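Local coordinates for protein Pbp related beta-lactamase (Pyrococcus abyssi, PDB 2QMI) that probably cleaves peptide bonds as a serine hydrolase of the penicillin-binding-protein and beta-lactamase family, assembled into an octameric, self-compartmentalizing archaeal peptidase, at residues A[7-12]-A[338-343]; A[14-19]-A[362-367]; A[293-298]-A[346-351]; A[334-339]-A[354-359]. One frame throughout, in Å; residues are numbered along the deposited sequence.

Contact 1. Residues A[7-12]-A[338-343]; sequences ESFIVE and AMYALA
Phe9 and Tyr340 lay their rings face to face, and this single aromatic stack joins the first helix of the chain, 3-16, to helix 334-345. The N-terminal helix and the last helix of the beta-lactamase-like fold pack together on one side of its antiparallel sheet, as in relatives of this family. The centroids of the Phe9 and Tyr340 rings are 3.8 Å apart and the planes are turned by only 2°, so the rings are practically parallel. They are nevertheless slightly displaced: CG of Phe9 lies over the centre of the Tyr340 ring, while CD1 of Tyr340 lies over the centre of the Phe9 ring. The closest pair is Phe9 CD1 and Tyr340 CE1, 3.7 Å apart. Both side chains set out toward the opposite helix, each with CG trans to its own backbone N (chi1 166° for Phe9 and -166° for Tyr340). Two flat rings thereby bridge backbones whose CA atoms, Phe9 to Tyr340, are 8.9 Å apart.

In the next shell, Tyr332 packs on Phe9, and Ile357 of helix 355-364 packs on Tyr340. Below helix 334-345, the small Ala338 and the branched Leu342 rest on Val325 and Val323 of sheet strand 321-327. Tyrosine suits its site because it offers an apolar face for stacking and a polar tip: its hydroxyl hydrogen-bonds to Glu351 OE2, which probably helps to fix the ring's position. Phe9 CB adds a CH-pi approach, lying off-centre over the same Tyr340 face, 3.8 Å from Tyr340 CZ.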
# COMPACT_ATOMS: atom_id res chain seq x y z
N GLU A 7 -30.60 -34.14 -8.74
CA GLU A 7 -29.45 -34.11 -7.84
C GLU A 7 -28.22 -33.55 -8.56
O GLU A 7 -27.46 -32.76 -8.00
CB GLU A 7 -29.16 -35.52 -7.32
CG GLU A 7 -30.40 -36.23 -6.79
CD GLU A 7 -30.09 -37.42 -5.89
OE1 GLU A 7 -29.16 -38.19 -6.21
OE2 GLU A 7 -30.78 -37.58 -4.87
N SER A 8 -28.03 -33.98 -9.81
CA SER A 8 -26.91 -33.51 -10.62
C SER A 8 -26.96 -31.98 -10.67
O SER A 8 -25.98 -31.29 -10.39
CB SER A 8 -27.02 -34.08 -12.04
OG SER A 8 -25.80 -33.97 -12.74
N PHE A 9 -28.13 -31.46 -11.01
CA PHE A 9 -28.35 -30.02 -11.10
C PHE A 9 -28.00 -29.32 -9.79
O PHE A 9 -27.27 -28.33 -9.77
CB PHE A 9 -29.81 -29.75 -11.46
CG PHE A 9 -30.23 -28.32 -11.26
CD1 PHE A 9 -29.81 -27.33 -12.14
CD2 PHE A 9 -31.07 -27.97 -10.20
CE1 PHE A 9 -30.21 -26.01 -11.97
CE2 PHE A 9 -31.47 -26.66 -10.02
CZ PHE A 9 -31.05 -25.68 -10.90
N ILE A 10 -28.54 -29.85 -8.69
CA ILE A 10 -28.32 -29.28 -7.37
C ILE A 10 -26.86 -29.19 -6.96
O ILE A 10 -26.41 -28.14 -6.48
CB ILE A 10 -29.12 -30.07 -6.31
CG1 ILE A 10 -30.62 -29.86 -6.55
CG2 ILE A 10 -28.72 -29.64 -4.90
CD1 ILE A 10 -31.53 -30.75 -5.71
N VAL A 11 -26.11 -30.27 -7.15
CA VAL A 11 -24.70 -30.28 -6.77
C VAL A 11 -23.84 -29.34 -7.62
O VAL A 11 -22.83 -28.81 -7.15
CB VAL A 11 -24.14 -31.71 -6.84
CG1 VAL A 11 -22.63 -31.70 -6.56
CG2 VAL A 11 -24.85 -32.59 -5.82
N GLU A 12 -24.24 -29.14 -8.87
CA GLU A 12 -23.51 -28.27 -9.77
C GLU A 12 -23.75 -26.80 -9.40
O GLU A 12 -22.83 -25.97 -9.50
CB GLU A 12 -23.93 -28.53 -11.22
CG GLU A 12 -23.75 -29.98 -11.67
CD GLU A 12 -24.05 -30.19 -13.15
OE1 GLU A 12 -25.16 -29.85 -13.60
OE2 GLU A 12 -23.17 -30.71 -13.87
N ALA A 338 -36.65 -25.09 -6.45
CA ALA A 338 -38.01 -25.57 -6.27
C ALA A 338 -38.73 -25.72 -7.61
O ALA A 338 -39.35 -26.75 -7.88
CB ALA A 338 -38.79 -24.62 -5.36
N MET A 339 -38.64 -24.69 -8.45
CA MET A 339 -39.30 -24.71 -9.74
C MET A 339 -38.73 -25.77 -10.70
O MET A 339 -39.45 -26.32 -11.52
CB MET A 339 -39.26 -23.31 -10.35
CG MET A 339 -39.89 -22.27 -9.43
SD MET A 339 -39.84 -20.57 -10.04
CE MET A 339 -41.33 -19.89 -9.32
N TYR A 340 -37.43 -26.06 -10.56
CA TYR A 340 -36.78 -27.06 -11.39
C TYR A 340 -37.42 -28.43 -11.09
O TYR A 340 -37.71 -29.21 -11.99
CB TYR A 340 -35.28 -27.12 -11.05
CG TYR A 340 -34.42 -27.87 -12.05
CD1 TYR A 340 -33.75 -27.20 -13.07
CD2 TYR A 340 -34.25 -29.26 -11.95
CE1 TYR A 340 -32.93 -27.89 -13.98
CE2 TYR A 340 -33.43 -29.95 -12.84
CZ TYR A 340 -32.77 -29.26 -13.85
OH TYR A 340 -31.92 -29.92 -14.70
N ALA A 341 -37.64 -28.70 -9.80
CA ALA A 341 -38.25 -29.95 -9.38
C ALA A 341 -39.72 -29.98 -9.84
O ALA A 341 -40.17 -30.98 -10.42
CB ALA A 341 -38.17 -30.09 -7.86
N LEU A 342 -40.45 -28.90 -9.59
CA LEU A 342 -41.85 -28.83 -10.01
C LEU A 342 -41.99 -29.12 -11.50
O LEU A 342 -42.88 -29.86 -11.91
CB LEU A 342 -42.43 -27.45 -9.68
CG LEU A 342 -42.64 -27.17 -8.19
CD1 LEU A 342 -42.94 -25.70 -7.97
CD2 LEU A 342 -43.76 -28.04 -7.66
N ALA A 343 -41.11 -28.53 -12.31
CA ALA A 343 -41.14 -28.75 -13.75
C ALA A 343 -40.98 -30.23 -14.09
O ALA A 343 -41.70 -30.77 -14.93
CB ALA A 343 -40.03 -27.95 -14.42

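Contact 2. Residues A[14-19]-A[362-367]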
# COMPACT_ATOMS: atom_id res chain seq x y z
N MET A 14 -24.55 -25.65 -6.35
CA MET A 14 -23.91 -25.39 -5.07
C MET A 14 -22.41 -25.16 -5.26
O MET A 14 -21.82 -24.28 -4.63
CB MET A 14 -24.15 -26.56 -4.10
CG MET A 14 -25.61 -26.70 -3.66
SD MET A 14 -25.93 -28.13 -2.59
CE MET A 14 -25.49 -27.43 -0.99
N ALA A 15 -21.79 -25.95 -6.12
CA ALA A 15 -20.37 -25.79 -6.39
C ALA A 15 -20.13 -24.42 -7.03
O ALA A 15 -19.33 -23.62 -6.55
CB ALA A 15 -19.89 -26.89 -7.32
N GLU A 16 -20.84 -24.15 -8.11
CA GLU A 16 -20.71 -22.90 -8.84
C GLU A 16 -20.98 -21.63 -8.04
O GLU A 16 -20.23 -20.66 -8.14
CB GLU A 16 -21.63 -22.92 -10.07
CG GLU A 16 -22.02 -21.53 -10.56
CD GLU A 16 -23.11 -21.57 -11.62
OE1 GLU A 16 -22.85 -22.15 -12.70
OE2 GLU A 16 -24.21 -21.03 -11.37
N ARG A 17 -22.05 -21.63 -7.26
CA ARG A 17 -22.41 -20.43 -6.49
C ARG A 17 -21.91 -20.48 -5.05
O ARG A 17 -22.27 -19.64 -4.22
CB ARG A 17 -23.94 -20.25 -6.54
CG ARG A 17 -24.53 -20.21 -7.96
CD ARG A 17 -24.20 -18.89 -8.69
NE ARG A 17 -25.03 -17.79 -8.20
CZ ARG A 17 -26.19 -17.44 -8.74
NH1 ARG A 17 -26.89 -16.43 -8.22
NH2 ARG A 17 -26.64 -18.07 -9.82
N LYS A 18 -21.06 -21.47 -4.77
CA LYS A 18 -20.49 -21.69 -3.45
C LYS A 18 -21.52 -21.71 -2.32
O LYS A 18 -21.46 -20.90 -1.39
CB LYS A 18 -19.42 -20.64 -3.14
CG LYS A 18 -18.53 -21.04 -1.96
CD LYS A 18 -17.16 -20.37 -1.99
CE LYS A 18 -16.22 -21.04 -0.99
NZ LYS A 18 -14.85 -20.46 -0.95
N VAL A 19 -22.46 -22.65 -2.39
CA VAL A 19 -23.49 -22.79 -1.35
C VAL A 19 -23.05 -23.92 -0.41
O VAL A 19 -22.69 -25.00 -0.86
CB VAL A 19 -24.87 -23.13 -1.96
CG1 VAL A 19 -25.93 -23.14 -0.86
CG2 VAL A 19 -25.24 -22.11 -3.04
N ILE A 362 -26.73 -19.57 -21.40
CA ILE A 362 -26.40 -18.91 -22.66
C ILE A 362 -25.50 -17.68 -22.43
O ILE A 362 -24.54 -17.48 -23.16
CB ILE A 362 -27.67 -18.46 -23.43
CG1 ILE A 362 -28.57 -19.68 -23.70
CG2 ILE A 362 -27.29 -17.80 -24.74
CD1 ILE A 362 -27.84 -20.86 -24.29
N LEU A 363 -25.82 -16.88 -21.42
CA LEU A 363 -25.03 -15.69 -21.11
C LEU A 363 -23.60 -16.04 -20.68
O LEU A 363 -22.67 -15.28 -20.96
CB LEU A 363 -25.70 -14.88 -20.01
CG LEU A 363 -27.00 -14.18 -20.41
CD1 LEU A 363 -27.70 -13.65 -19.15
CD2 LEU A 363 -26.69 -13.04 -21.39
N LYS A 364 -23.43 -17.16 -19.99
CA LYS A 364 -22.10 -17.56 -19.54
C LYS A 364 -21.15 -17.71 -20.72
O LYS A 364 -19.95 -17.53 -20.59
CB LYS A 364 -22.12 -18.89 -18.77
CG LYS A 364 -22.47 -18.79 -17.30
CD LYS A 364 -21.79 -19.94 -16.51
CE LYS A 364 -22.26 -20.03 -15.06
NZ LYS A 364 -23.61 -20.66 -14.94
N LYS A 365 -21.71 -18.06 -21.88
CA LYS A 365 -20.91 -18.25 -23.09
C LYS A 365 -20.31 -16.96 -23.64
O LYS A 365 -19.29 -16.98 -24.34
CB LYS A 365 -21.77 -18.88 -24.19
CG LYS A 365 -22.46 -20.20 -23.84
CD LYS A 365 -23.19 -20.72 -25.08
CE LYS A 365 -23.95 -22.02 -24.85
NZ LYS A 365 -24.69 -22.42 -26.09
N VAL A 366 -20.93 -15.84 -23.32
CA VAL A 366 -20.51 -14.54 -23.82
C VAL A 366 -19.39 -13.86 -23.03
O VAL A 366 -18.80 -12.88 -23.50
CB VAL A 366 -21.76 -13.62 -23.94
CG1 VAL A 366 -21.41 -12.18 -23.71
CG2 VAL A 366 -22.38 -13.80 -25.32
N GLU A 367 -19.09 -14.37 -21.84
CA GLU A 367 -18.03 -13.79 -21.02
C GLU A 367 -16.67 -14.22 -21.55
O GLU A 367 -16.52 -15.32 -22.08
CB GLU A 367 -18.16 -14.23 -19.55
CG GLU A 367 -19.48 -13.85 -18.88
CD GLU A 367 -19.55 -14.31 -17.44
OE1 GLU A 367 -19.26 -15.50 -17.19
OE2 GLU A 367 -19.89 -13.49 -16.55
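Glu16 and Lys364 come from opposite directions and meet in a salt bridge, with Lys364 NZ 2.8 Å from Glu16 OE1. The close part of the contact is confined to this end: Lys364 CE is 3.2 Å from Glu16 OE1, whereas the CA atoms of Glu16 and Lys364 stand 12.0 Å apart. Long, flexible side chains suit such a gap. Glu16 spans its share with an extended chain, and Lys364 bends at its last torsion (chi4 77°), so that NZ meets OE1 from above the carboxylate plane, 42° out of it. Both residues are solvent-exposed, so the bridge probably contributes less than a buried one would. Lys364 NZ also pairs with Glu360 OE1, and the shared ammonium probably eases the closeness of the Glu16 and Glu360 carboxylates.

The backbone beside the bridge is tighter. Helix 3-16 ends in a Schellman motif, with Val19 N bonded to Met14 O at 2.8 Å and Lys18 at positive phi. Behind Lys364, Leu363 and Val366 pack on Ile413 and Val388 of the C-terminal barrel. The ion pair thus joins the end of helix 3-16, where Trp130 of a second subunit binds Val19 O, to helix 355-364 near barrel strands 387-392 and 412-419.

Contact 3. Residues A[293-298]-A[346-351]; sequences NFLGEK and LGKNPE
Lys348 runs along Leu295 in the opposite direction, its apolar stem against the leucine and its amine near the backbone. The path starts at Lys348 CB, 4.1 Å from Leu295 CD2. Lys348 CD fits against the branch, 3.8 Å from both CB and CD2 of Leu295. The chain then bends (chi4 52°), bringing CE past the Leu295 carbonyl and leaving NZ 3.6 Å from Leu295 O, a polar approach too long for a hydrogen bond. A lysine suits this partly exposed place because its methylenes pack while its charge stays at the surface.

Leu295 and Gly296 form the two-residue turn of a beta-hairpin, both at positive phi, as in a type I' turn; glycine takes such angles easily, and Leu295 takes them too. Phe294 and Glu297 close it as a hydrogen-bonded pair, with Phe294 N to Glu297 O and Glu297 N to Phe294 O each at 3.0 Å. Opposite lies the end of helix 334-345, finished by a Schellman motif with Gly347 as C-prime residue.

Leu346 CD2 lies 3.8 Å from Glu297 CG, and its CD1 comes obliquely to the Phe294 ring, 4.1 Å from CE2. Ile316 of strand 310-316 touches Phe294, Glu297 and Leu346 alike.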
# COMPACT_ATOMS: atom_id res chain seq x y z
N ASN A 293 -49.63 -18.31 -14.68
CA ASN A 293 -49.08 -18.86 -15.92
C ASN A 293 -47.76 -19.60 -15.73
O ASN A 293 -46.77 -19.31 -16.40
CB ASN A 293 -48.88 -17.72 -16.92
CG ASN A 293 -50.16 -16.95 -17.19
OD1 ASN A 293 -50.17 -15.72 -17.23
ND2 ASN A 293 -51.26 -17.68 -17.38
N PHE A 294 -47.74 -20.57 -14.82
CA PHE A 294 -46.53 -21.34 -14.55
C PHE A 294 -46.54 -22.68 -15.28
O PHE A 294 -46.98 -23.69 -14.72
CB PHE A 294 -46.38 -21.60 -13.05
CG PHE A 294 -45.16 -22.40 -12.70
CD1 PHE A 294 -43.89 -21.85 -12.79
CD2 PHE A 294 -45.28 -23.73 -12.29
CE1 PHE A 294 -42.75 -22.59 -12.48
CE2 PHE A 294 -44.15 -24.49 -11.98
CZ PHE A 294 -42.89 -23.92 -12.08
N LEU A 295 -46.06 -22.70 -16.52
CA LEU A 295 -46.03 -23.92 -17.31
C LEU A 295 -47.42 -24.52 -17.42
O LEU A 295 -47.62 -25.72 -17.21
CB LEU A 295 -45.07 -24.94 -16.67
CG LEU A 295 -43.57 -24.64 -16.77
CD1 LEU A 295 -43.27 -23.32 -16.08
CD2 LEU A 295 -42.75 -25.77 -16.14
N GLY A 296 -48.39 -23.67 -17.75
CA GLY A 296 -49.77 -24.12 -17.89
C GLY A 296 -50.46 -24.50 -16.59
O GLY A 296 -51.50 -25.16 -16.62
N GLU A 297 -49.90 -24.10 -15.45
CA GLU A 297 -50.49 -24.41 -14.15
C GLU A 297 -50.58 -23.17 -13.27
O GLU A 297 -49.94 -22.14 -13.54
CB GLU A 297 -49.65 -25.46 -13.42
CG GLU A 297 -49.41 -26.75 -14.18
CD GLU A 297 -50.69 -27.53 -14.44
OE1 GLU A 297 -51.64 -27.44 -13.63
OE2 GLU A 297 -50.73 -28.25 -15.46
N LYS A 298 -51.39 -23.26 -12.21
CA LYS A 298 -51.51 -22.15 -11.26
C LYS A 298 -50.60 -22.50 -10.08
O LYS A 298 -50.85 -23.47 -9.37
CB LYS A 298 -52.95 -21.99 -10.76
CG LYS A 298 -53.13 -20.74 -9.90
CD LYS A 298 -54.42 -20.76 -9.09
CE LYS A 298 -54.57 -19.46 -8.29
NZ LYS A 298 -55.76 -19.47 -7.39
N LEU A 346 -44.00 -32.11 -13.39
CA LEU A 346 -45.03 -31.75 -14.35
C LEU A 346 -44.69 -32.29 -15.74
O LEU A 346 -45.35 -31.96 -16.73
CB LEU A 346 -45.19 -30.23 -14.42
CG LEU A 346 -45.90 -29.51 -13.27
CD1 LEU A 346 -45.70 -28.00 -13.41
CD2 LEU A 346 -47.38 -29.85 -13.28
N GLY A 347 -43.64 -33.10 -15.81
CA GLY A 347 -43.23 -33.68 -17.08
C GLY A 347 -42.66 -32.71 -18.10
O GLY A 347 -42.65 -33.00 -19.29
N LYS A 348 -42.18 -31.55 -17.64
CA LYS A 348 -41.59 -30.57 -18.55
C LYS A 348 -40.09 -30.44 -18.36
O LYS A 348 -39.58 -30.63 -17.25
CB LYS A 348 -42.24 -29.20 -18.34
CG LYS A 348 -43.71 -29.16 -18.71
CD LYS A 348 -44.14 -27.75 -19.05
CE LYS A 348 -45.43 -27.77 -19.85
NZ LYS A 348 -46.43 -28.58 -19.13
N ASN A 349 -39.38 -30.11 -19.43
CA ASN A 349 -37.93 -29.94 -19.37
C ASN A 349 -37.60 -28.54 -18.81
O ASN A 349 -37.85 -27.52 -19.46
CB ASN A 349 -37.30 -30.08 -20.76
CG ASN A 349 -35.78 -30.06 -20.71
OD1 ASN A 349 -35.18 -29.43 -19.82
ND2 ASN A 349 -35.14 -30.72 -21.67
N PRO A 350 -37.03 -28.49 -17.60
CA PRO A 350 -36.69 -27.21 -16.97
C PRO A 350 -35.62 -26.45 -17.75
O PRO A 350 -35.66 -25.23 -17.85
CB PRO A 350 -36.20 -27.63 -15.59
CG PRO A 350 -35.50 -28.92 -15.88
CD PRO A 350 -36.47 -29.62 -16.82
N GLU A 351 -34.67 -27.20 -18.30
CA GLU A 351 -33.58 -26.62 -19.07
C GLU A 351 -34.07 -25.79 -20.26
O GLU A 351 -33.29 -25.04 -20.85
CB GLU A 351 -32.66 -27.74 -19.57
CG GLU A 351 -32.05 -28.64 -18.48
CD GLU A 351 -30.96 -27.94 -17.68
OE1 GLU A 351 -30.13 -27.22 -18.30
OE2 GLU A 351 -30.90 -28.11 -16.44

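Contact 4. Residues A[334-339]-A[354-359]; sequences PSYIAM and LPFIYR
Tyr336 and Phe356 form an offset stack between helix 334-345 of the beta-lactamase-like fold and helix 355-364, which leads into the C-terminal beta-barrel. Their centroids are 3.9 Å apart with the planes at 5°, and Phe356 CD2 sits 3.5 Å from Tyr336 CG. The Phe356 ring is the projecting shape here, a flat blade slipped into a slot. One wall is the Tyr336 ring; the other, over the opposite face, is Leu354 CB, from the helix's N-cap residue. The torsion that sets CG between backbone N and carbonyl carbon (chi1 44°), a crowded position, turns the ring against Tyr336; CB, set by the backbone, also lies over the Tyr336 face.

The far rim of the blade runs into Met339. Met339 CB lies in the ring plane at the edge, while the sulfur comes obliquely, with SD 3.6 Å from Phe356 CZ, in a Met-aromatic contact. Methionine suits the spot, since its flexible thioether can follow a ring's outline. Tyr312 of strand 310-316 backs Met339, and Asn420 of another subunit packs on Phe356, so the stack lies near an octamer interface. About one turn beyond Tyr336, the backbone meets Leu354, whose CD1 lies 3.8 Å from Met339 O.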
# COMPACT_ATOMS: atom_id res chain seq x y z
N PRO A 334 -33.44 -20.43 -3.81
CA PRO A 334 -34.16 -21.68 -3.53
C PRO A 334 -35.36 -21.86 -4.46
O PRO A 334 -35.70 -22.98 -4.85
CB PRO A 334 -34.58 -21.52 -2.07
CG PRO A 334 -33.49 -20.66 -1.50
CD PRO A 334 -33.29 -19.63 -2.59
N SER A 335 -36.01 -20.75 -4.81
CA SER A 335 -37.17 -20.79 -5.69
C SER A 335 -36.82 -21.45 -7.02
O SER A 335 -37.59 -22.24 -7.56
CB SER A 335 -37.71 -19.39 -5.93
OG SER A 335 -36.81 -18.63 -6.72
N TYR A 336 -35.63 -21.13 -7.55
CA TYR A 336 -35.16 -21.70 -8.81
C TYR A 336 -35.06 -23.22 -8.69
O TYR A 336 -35.47 -23.96 -9.60
CB TYR A 336 -33.81 -21.10 -9.19
CG TYR A 336 -33.89 -19.64 -9.61
CD1 TYR A 336 -35.08 -18.93 -9.52
CD2 TYR A 336 -32.76 -18.98 -10.10
CE1 TYR A 336 -35.16 -17.61 -9.91
CE2 TYR A 336 -32.83 -17.64 -10.49
CZ TYR A 336 -34.03 -16.97 -10.40
OH TYR A 336 -34.12 -15.66 -10.80
N ILE A 337 -34.51 -23.69 -7.58
CA ILE A 337 -34.38 -25.12 -7.33
C ILE A 337 -35.79 -25.73 -7.22
O ILE A 337 -36.08 -26.76 -7.83
CB ILE A 337 -33.59 -25.38 -6.04
CG1 ILE A 337 -32.16 -24.87 -6.21
CG2 ILE A 337 -33.61 -26.87 -5.70
CD1 ILE A 337 -31.26 -25.11 -5.02
N ALA A 338 -36.65 -25.09 -6.45
CA ALA A 338 -38.01 -25.57 -6.27
C ALA A 338 -38.73 -25.72 -7.61
O ALA A 338 -39.35 -26.75 -7.88
CB ALA A 338 -38.79 -24.62 -5.36
N MET A 339 -38.64 -24.69 -8.45
CA MET A 339 -39.30 -24.71 -9.74
C MET A 339 -38.73 -25.77 -10.70
O MET A 339 -39.45 -26.32 -11.52
CB MET A 339 -39.26 -23.31 -10.35
CG MET A 339 -39.89 -22.27 -9.43
SD MET A 339 -39.84 -20.57 -10.04
CE MET A 339 -41.33 -19.89 -9.32
N LEU A 354 -37.84 -22.97 -18.14
CA LEU A 354 -37.60 -21.99 -17.09
C LEU A 354 -36.58 -20.95 -17.56
O LEU A 354 -35.39 -21.24 -17.65
CB LEU A 354 -37.09 -22.67 -15.82
CG LEU A 354 -38.04 -23.69 -15.16
CD1 LEU A 354 -37.32 -24.34 -13.99
CD2 LEU A 354 -39.34 -23.00 -14.71
N PRO A 355 -37.04 -19.73 -17.85
CA PRO A 355 -36.18 -18.64 -18.32
C PRO A 355 -34.89 -18.41 -17.54
O PRO A 355 -33.82 -18.28 -18.14
CB PRO A 355 -37.12 -17.42 -18.31
CG PRO A 355 -38.19 -17.80 -17.32
CD PRO A 355 -38.41 -19.25 -17.60
N PHE A 356 -34.97 -18.38 -16.21
CA PHE A 356 -33.78 -18.15 -15.41
C PHE A 356 -32.72 -19.23 -15.57
O PHE A 356 -31.57 -19.04 -15.16
CB PHE A 356 -34.12 -17.98 -13.92
CG PHE A 356 -35.13 -18.97 -13.38
CD1 PHE A 356 -36.47 -18.62 -13.24
CD2 PHE A 356 -34.73 -20.24 -12.96
CE1 PHE A 356 -37.39 -19.51 -12.70
CE2 PHE A 356 -35.65 -21.14 -12.42
CZ PHE A 356 -36.98 -20.78 -12.29
N ILE A 357 -33.08 -20.35 -16.19
CA ILE A 357 -32.11 -21.43 -16.38
C ILE A 357 -31.35 -21.39 -17.70
O ILE A 357 -30.13 -21.52 -17.70
CB ILE A 357 -32.78 -22.81 -16.19
CG1 ILE A 357 -33.37 -22.90 -14.78
CG2 ILE A 357 -31.75 -23.92 -16.38
CD1 ILE A 357 -34.04 -24.21 -14.47
N TYR A 358 -32.03 -21.23 -18.83
CA TYR A 358 -31.31 -21.19 -20.11
C TYR A 358 -30.61 -19.85 -20.33
O TYR A 358 -29.57 -19.78 -20.99
CB TYR A 358 -32.22 -21.50 -21.30
CG TYR A 358 -33.53 -20.74 -21.39
CD1 TYR A 358 -34.66 -21.18 -20.72
CD2 TYR A 358 -33.64 -19.61 -22.20
CE1 TYR A 358 -35.89 -20.53 -20.86
CE2 TYR A 358 -34.87 -18.94 -22.35
CZ TYR A 358 -35.99 -19.42 -21.68
OH TYR A 358 -37.20 -18.78 -21.82
N ARG A 359 -31.18 -18.78 -19.77
CA ARG A 359 -30.59 -17.46 -19.90
C ARG A 359 -29.23 -17.41 -19.21
O ARG A 359 -28.28 -16.81 -19.72
CB ARG A 359 -31.55 -16.41 -19.32
CG ARG A 359 -31.00 -14.98 -19.27
CD ARG A 359 -32.15 -13.97 -19.23
NE ARG A 359 -33.08 -14.20 -18.12
CZ ARG A 359 -32.84 -13.87 -16.85
NH1 ARG A 359 -31.69 -13.29 -16.53
NH2 ARG A 359 -33.75 -14.12 -15.91

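Contacts 2 and 4 bridge to helix 355-364, which leads into the C-terminal barrel, while contacts 1 and 3 hold the beta-lactamase side. Contacts 1 and 4 have centres about 8 Å apart and share Ala338 and Met339 on helix 334-345, which therefore meets helix 3-16 and helix 355-364. Contact 3, about 11 Å from contact 4 centre to centre, lies where helix 334-345 ends and helix 350-353 begins; Phe294 of its hairpin touches both Met339 and Leu354. Contact 2, about 23 Å from contact 3 between centres, joins the later ends of helices 3-16 and 355-364. Along the chain 7-19 come first, then 293-298, then 334-367, to which the earlier segments pack.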